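Transcription termination factor NusA (PDB 4MTN) probably takes part in both transcription termination and antitermination, binding the core RNA polymerase and the nascent RNA. Local coordinates at residues 103-108 / 129-134; 99-104 / 165-170. All coordinates share one frame; numbering follows the deposited sequence.

Both interactions start from the C-terminal end of helix 87-105 and dock it against the S1 RNA-binding domain that follows in the chain. Interaction 1 reaches the turn leading into strand 133-137, and interaction 2 reaches strand 167-172, its neighbour in the same sheet; their centres lie about 6 Å apart. Leu101 of interaction 2 ties them together, its CD1 lying 3.7 Å from CB of Ala132. Further along the helix Tyr105 of interaction 1 likewise touches interaction 2, its CD2 being 3.9 Å from CG2 of Val169. Both are structural packing that joins the helix to the domain.

Interaction 1 (103-108 / 129-134); sequences DEYAQL and IGKAEA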
loop_
_atom_site.group_PDB
_atom_site.type_symbol
_atom_site.label_atom_id
_atom_site.label_comp_id
_atom_site.label_asym_id
_atom_site.label_seq_id
_atom_site.Cartn_x
_atom_site.Cartn_y
_atom_site.Cartn_z
ATOM N N ASP A 103 0.334 3.002 20.020
ATOM C CA ASP A 103 0.235 4.452 19.882
ATOM C C ASP A 103 1.449 5.047 19.179
ATOM O O ASP A 103 1.323 5.973 18.377
ATOM C CB ASP A 103 0.065 5.107 21.253
ATOM C CG ASP A 103 -1.277 4.804 21.882
ATOM O OD1 ASP A 103 -2.245 4.561 21.132
ATOM O OD2 ASP A 103 -1.362 4.811 23.126
ATOM N N GLU A 104 2.624 4.509 19.486
ATOM C CA GLU A 104 3.869 5.014 18.924
ATOM C C GLU A 104 4.051 4.606 17.464
ATOM O O GLU A 104 4.362 5.439 16.613
ATOM C CB GLU A 104 5.054 4.519 19.754
ATOM C CG GLU A 104 6.409 4.968 19.239
ATOM C CD GLU A 104 7.553 4.392 20.048
ATOM O OE1 GLU A 104 7.284 3.605 20.981
ATOM O OE2 GLU A 104 8.719 4.726 19.751
ATOM N N TYR A 105 3.849 3.324 17.184
ATOM C CA TYR A 105 4.144 2.763 15.869
ATOM C C TYR A 105 3.069 3.036 14.814
ATOM O O TYR A 105 3.368 3.068 13.620
ATOM C CB TYR A 105 4.380 1.257 15.997
ATOM C CG TYR A 105 5.718 0.922 16.616
ATOM C CD1 TYR A 105 6.871 1.581 16.211
ATOM C CD2 TYR A 105 5.829 -0.037 17.614
ATOM C CE1 TYR A 105 8.097 1.290 16.770
ATOM C CE2 TYR A 105 7.057 -0.336 18.182
ATOM C CZ TYR A 105 8.186 0.333 17.756
ATOM O OH TYR A 105 9.411 0.048 18.310
ATOM N N ALA A 106 1.826 3.233 15.246
ATOM C CA ALA A 106 0.736 3.502 14.308
ATOM C C ALA A 106 0.906 4.854 13.619
ATOM O O ALA A 106 0.365 5.079 12.534
ATOM C CB ALA A 106 -0.604 3.440 15.016
ATOM N N GLN A 107 1.656 5.751 14.252
ATOM C CA GLN A 107 1.932 7.060 13.674
ATOM C C GLN A 107 3.122 6.986 12.722
ATOM O O GLN A 107 3.410 7.935 11.994
ATOM C CB GLN A 107 2.206 8.091 14.771
ATOM C CG GLN A 107 1.174 8.120 15.882
ATOM C CD GLN A 107 1.453 9.204 16.906
ATOM O OE1 GLN A 107 1.761 10.342 16.551
ATOM N NE2 GLN A 107 1.355 8.855 18.184
ATOM N N LEU A 108 3.811 5.850 12.741
ATOM C CA LEU A 108 5.030 5.668 11.962
ATOM C C LEU A 108 4.786 5.014 10.604
ATOM O O LEU A 108 5.736 4.661 9.910
ATOM C CB LEU A 108 6.044 4.843 12.756
ATOM C CG LEU A 108 6.621 5.523 13.999
ATOM C CD1 LEU A 108 7.685 4.651 14.645
ATOM C CD2 LEU A 108 7.185 6.888 13.639
ATOM N N ILE A 129 13.108 -4.555 16.617
ATOM C CA ILE A 129 13.383 -3.124 16.622
ATOM C C ILE A 129 13.639 -2.649 18.052
ATOM O O ILE A 129 13.803 -1.458 18.310
ATOM C CB ILE A 129 12.233 -2.337 15.977
ATOM C CG1 ILE A 129 10.937 -2.537 16.763
ATOM C CG2 ILE A 129 12.047 -2.785 14.531
ATOM C CD1 ILE A 129 9.685 -2.205 15.975
ATOM N N GLY A 130 13.653 -3.609 18.971
ATOM C CA GLY A 130 14.084 -3.403 20.344
ATOM C C GLY A 130 12.999 -3.024 21.331
ATOM O O GLY A 130 13.124 -3.302 22.523
ATOM N N LYS A 131 11.934 -2.393 20.849
ATOM C CA LYS A 131 10.740 -2.209 21.665
ATOM C C LYS A 131 9.847 -3.440 21.579
ATOM O O LYS A 131 9.297 -3.899 22.581
ATOM C CB LYS A 131 9.974 -0.959 21.238
ATOM C CG LYS A 131 10.644 0.339 21.657
ATOM C CD LYS A 131 9.783 1.543 21.323
ATOM C CE LYS A 131 10.376 2.821 21.892
ATOM N NZ LYS A 131 10.449 2.790 23.380
ATOM N N ALA A 132 9.712 -3.966 20.365
ATOM C CA ALA A 132 8.852 -5.113 20.103
ATOM C C ALA A 132 9.295 -5.842 18.839
ATOM O O ALA A 132 10.059 -5.304 18.039
ATOM C CB ALA A 132 7.402 -4.673 19.979
ATOM N N GLU A 133 8.819 -7.071 18.669
ATOM C CA GLU A 133 9.139 -7.856 17.482
ATOM C C GLU A 133 8.190 -7.528 16.334
ATOM O O GLU A 133 6.970 -7.542 16.499
ATOM C CB GLU A 133 9.085 -9.353 17.796
ATOM C CG GLU A 133 10.108 -9.814 18.824
ATOM C CD GLU A 133 11.529 -9.798 18.289
ATOM O OE1 GLU A 133 11.702 -9.777 17.053
ATOM O OE2 GLU A 133 12.473 -9.807 19.107
ATOM N N ALA A 134 8.760 -7.230 15.172
ATOM C CA ALA A 134 7.970 -6.945 13.981
ATOM C C ALA A 134 8.169 -8.045 12.945
ATOM O O ALA A 134 9.222 -8.681 12.903
ATOM C CB ALA A 134 8.347 -5.593 13.402
#
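Tyr105 pushes the hydroxyl end of its ring between the side chains of Ile129 and Lys131, and this is where the two segments fit together most closely. With CG anti to the carbonyl carbon (chi1 -74°), the ring runs from the helix straight into the turn. Ile129 comes to meet it from the opposite direction: its CD1 is 3.4 Å from Tyr105 CZ and 3.9 Å from both CE1 and CE2, so the methyl sits near the long midline of the ring, approaching it obliquely. On the hydroxyl itself the aliphatic part of Lys131 closes in, its CB, CG and CD lying against Tyr105 OH, with CD 3.4 Å from that oxygen. Val113 of strand 112-120 touches Ile129.

In the fold, helix 87-105, arriving from the N-terminal domain, is here set against the turn between strands 124-128 and 133-137 of the S1 domain, a five-stranded member of the OB superfamily.

Toward solvent the fit becomes looser and polar. Glu104 is fully extended up to its carboxylate and crosses the lysine chain at about a right angle. Both carboxylate oxygens lie against a methylene: OE1 and OE2 of Glu104 are each 3.3 Å from CE of Lys131. The lysine then bends at its last torsion (chi4 -62°), leaving NZ 4.1 Å from Glu104 OE1, so the opposite charges are near but fall short of a salt bridge. With Glu104 cut back to an alanine, the Lys131 ammonium would probably lose this nearby negative charge and the end of its chain would be freer to swing. Leu101, earlier on the helix, also touches the lysine chain.

Interaction 2 (99-104 / 165-170); sequences DTLFDE and PRVRVV
Val167 turns CG1 into the space between its own backbone N and carbonyl carbon (chi1 54°), which sets the two methyls to work on different residues of the helix, CG1 on Leu101 and CG2 on Phe102. Leu101 answers with an extended chain: chi2 of 178° carries CD1 directly away from CA, and the Val167 methyl lies across its CB and CD1. CG1 of Val167 is thus 3.7 Å from CB of Leu101 and 3.8 Å from its CD1, touching the leucine at the root and near the end while the two side chains cross at about a right angle. The other methyl meets the backbone rather than a ring: Val167 CG2 lies 4.2 Å from Phe102 N and, more loosely, 4.5 Å from Phe102 CB. The alpha carbons of Phe102 and Val167 are 6.3 Å apart, the closest such pair across the contact.

This is apolar packing of a helix on one strand of the S1 domain's OB-type sheet, with Val167 giving the strand's share almost alone. The side chains that meet here are all apolar.

Strand 167-172 is held in the sheet between 133-137 and 152-162, Val169 bonding by its backbone to Ile135 and Val170 to Leu158 and Glu159. The Phe102 side chain carries the helix across to strand 152-162, where it touches Val160 and Lys162. Leu101 spreads the other way, onto the turn ahead of strand 133-137, so that the last turns of helix 87-105 span this strand and reach what lies beyond it in both directions.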
loop_
_atom_site.group_PDB
_atom_site.type_symbol
_atom_site.label_atom_id
_atom_site.label_comp_id
_atom_site.label_asym_id
_atom_site.label_seq_id
_atom_site.Cartn_x
_atom_site.Cartn_y
_atom_site.Cartn_z
ATOM N N ASP A 99 -0.850 -1.467 24.169
ATOM C CA ASP A 99 -1.555 -0.215 23.910
ATOM C C ASP A 99 -0.580 0.937 23.680
ATOM O O ASP A 99 -0.815 1.801 22.834
ATOM C CB ASP A 99 -2.496 0.119 25.070
ATOM C CG ASP A 99 -3.753 -0.732 25.068
ATOM O OD1 ASP A 99 -3.825 -1.691 24.271
ATOM O OD2 ASP A 99 -4.668 -0.444 25.867
ATOM N N THR A 100 0.514 0.942 24.435
ATOM C CA THR A 100 1.525 1.986 24.316
ATOM C C THR A 100 2.300 1.866 23.007
ATOM O O THR A 100 2.469 2.847 22.281
ATOM C CB THR A 100 2.518 1.944 25.492
ATOM O OG1 THR A 100 1.810 2.116 26.726
ATOM C CG2 THR A 100 3.557 3.047 25.353
ATOM N N LEU A 101 2.763 0.655 22.711
ATOM C CA LEU A 101 3.533 0.403 21.498
ATOM C C LEU A 101 2.696 0.634 20.245
ATOM O O LEU A 101 3.226 0.999 19.196
ATOM C CB LEU A 101 4.088 -1.023 21.503
ATOM C CG LEU A 101 5.128 -1.317 22.587
ATOM C CD1 LEU A 101 5.566 -2.770 22.537
ATOM C CD2 LEU A 101 6.323 -0.386 22.449
ATOM N N PHE A 102 1.389 0.421 20.358
ATOM C CA PHE A 102 0.480 0.703 19.254
ATOM C C PHE A 102 0.437 2.200 18.964
ATOM O O PHE A 102 0.495 2.617 17.811
ATOM C CB PHE A 102 -0.928 0.184 19.556
ATOM C CG PHE A 102 -1.948 0.561 18.515
ATOM C CD1 PHE A 102 -2.771 1.661 18.694
ATOM C CD2 PHE A 102 -2.079 -0.183 17.355
ATOM C CE1 PHE A 102 -3.704 2.011 17.736
ATOM C CE2 PHE A 102 -3.009 0.160 16.392
ATOM C CZ PHE A 102 -3.823 1.259 16.583
ATOM N N ASP A 103 0.334 3.002 20.020
ATOM C CA ASP A 103 0.235 4.452 19.882
ATOM C C ASP A 103 1.449 5.047 19.179
ATOM O O ASP A 103 1.323 5.973 18.377
ATOM C CB ASP A 103 0.065 5.107 21.253
ATOM C CG ASP A 103 -1.277 4.804 21.882
ATOM O OD1 ASP A 103 -2.245 4.561 21.132
ATOM O OD2 ASP A 103 -1.362 4.811 23.126
ATOM N N GLU A 104 2.624 4.509 19.486
ATOM C CA GLU A 104 3.869 5.014 18.924
ATOM C C GLU A 104 4.051 4.606 17.464
ATOM O O GLU A 104 4.362 5.439 16.613
ATOM C CB GLU A 104 5.054 4.519 19.754
ATOM C CG GLU A 104 6.409 4.968 19.239
ATOM C CD GLU A 104 7.553 4.392 20.048
ATOM O OE1 GLU A 104 7.284 3.605 20.981
ATOM O OE2 GLU A 104 8.719 4.726 19.751
ATOM N N PRO A 165 -2.715 -10.212 23.201
ATOM C CA PRO A 165 -2.136 -9.181 24.071
ATOM C C PRO A 165 -0.663 -8.931 23.735
ATOM O O PRO A 165 0.201 -8.922 24.613
ATOM C CB PRO A 165 -2.303 -9.762 25.476
ATOM N N ARG A 166 -0.409 -8.719 22.447
ATOM C CA ARG A 166 0.888 -8.316 21.919
ATOM C C ARG A 166 0.631 -7.494 20.659
ATOM O O ARG A 166 -0.325 -7.756 19.926
ATOM C CB ARG A 166 1.764 -9.533 21.625
ATOM N N VAL A 167 1.468 -6.495 20.406
ATOM C CA VAL A 167 1.238 -5.601 19.274
ATOM C C VAL A 167 1.846 -6.169 17.990
ATOM O O VAL A 167 2.970 -6.666 17.987
ATOM C CB VAL A 167 1.804 -4.187 19.547
ATOM C CG1 VAL A 167 3.273 -4.254 19.938
ATOM C CG2 VAL A 167 1.596 -3.278 18.341
ATOM N N ARG A 168 1.082 -6.110 16.904
ATOM C CA ARG A 168 1.544 -6.607 15.612
ATOM C C ARG A 168 2.025 -5.468 14.719
ATOM O O ARG A 168 1.244 -4.601 14.329
ATOM C CB ARG A 168 0.432 -7.392 14.910
ATOM C CG ARG A 168 0.773 -7.832 13.494
ATOM C CD ARG A 168 -0.402 -8.548 12.839
ATOM N NE ARG A 168 -0.114 -8.922 11.457
ATOM C CZ ARG A 168 0.411 -10.087 11.093
ATOM N NH1 ARG A 168 0.710 -10.998 12.009
ATOM N NH2 ARG A 168 0.637 -10.342 9.811
ATOM N N VAL A 169 3.315 -5.473 14.402
ATOM C CA VAL A 169 3.885 -4.471 13.509
ATOM C C VAL A 169 4.351 -5.117 12.208
ATOM O O VAL A 169 5.302 -5.898 12.199
ATOM C CB VAL A 169 5.069 -3.733 14.163
ATOM C CG1 VAL A 169 5.584 -2.640 13.240
ATOM C CG2 VAL A 169 4.656 -3.150 15.505
ATOM N N VAL A 170 3.672 -4.790 11.113
ATOM C CA VAL A 170 3.999 -5.349 9.805
ATOM C C VAL A 170 4.875 -4.390 9.005
ATOM O O VAL A 170 4.525 -3.222 8.832
ATOM C CB VAL A 170 2.725 -5.664 8.997
ATOM C CG1 VAL A 170 3.084 -6.243 7.636
ATOM C CG2 VAL A 170 1.828 -6.617 9.771
#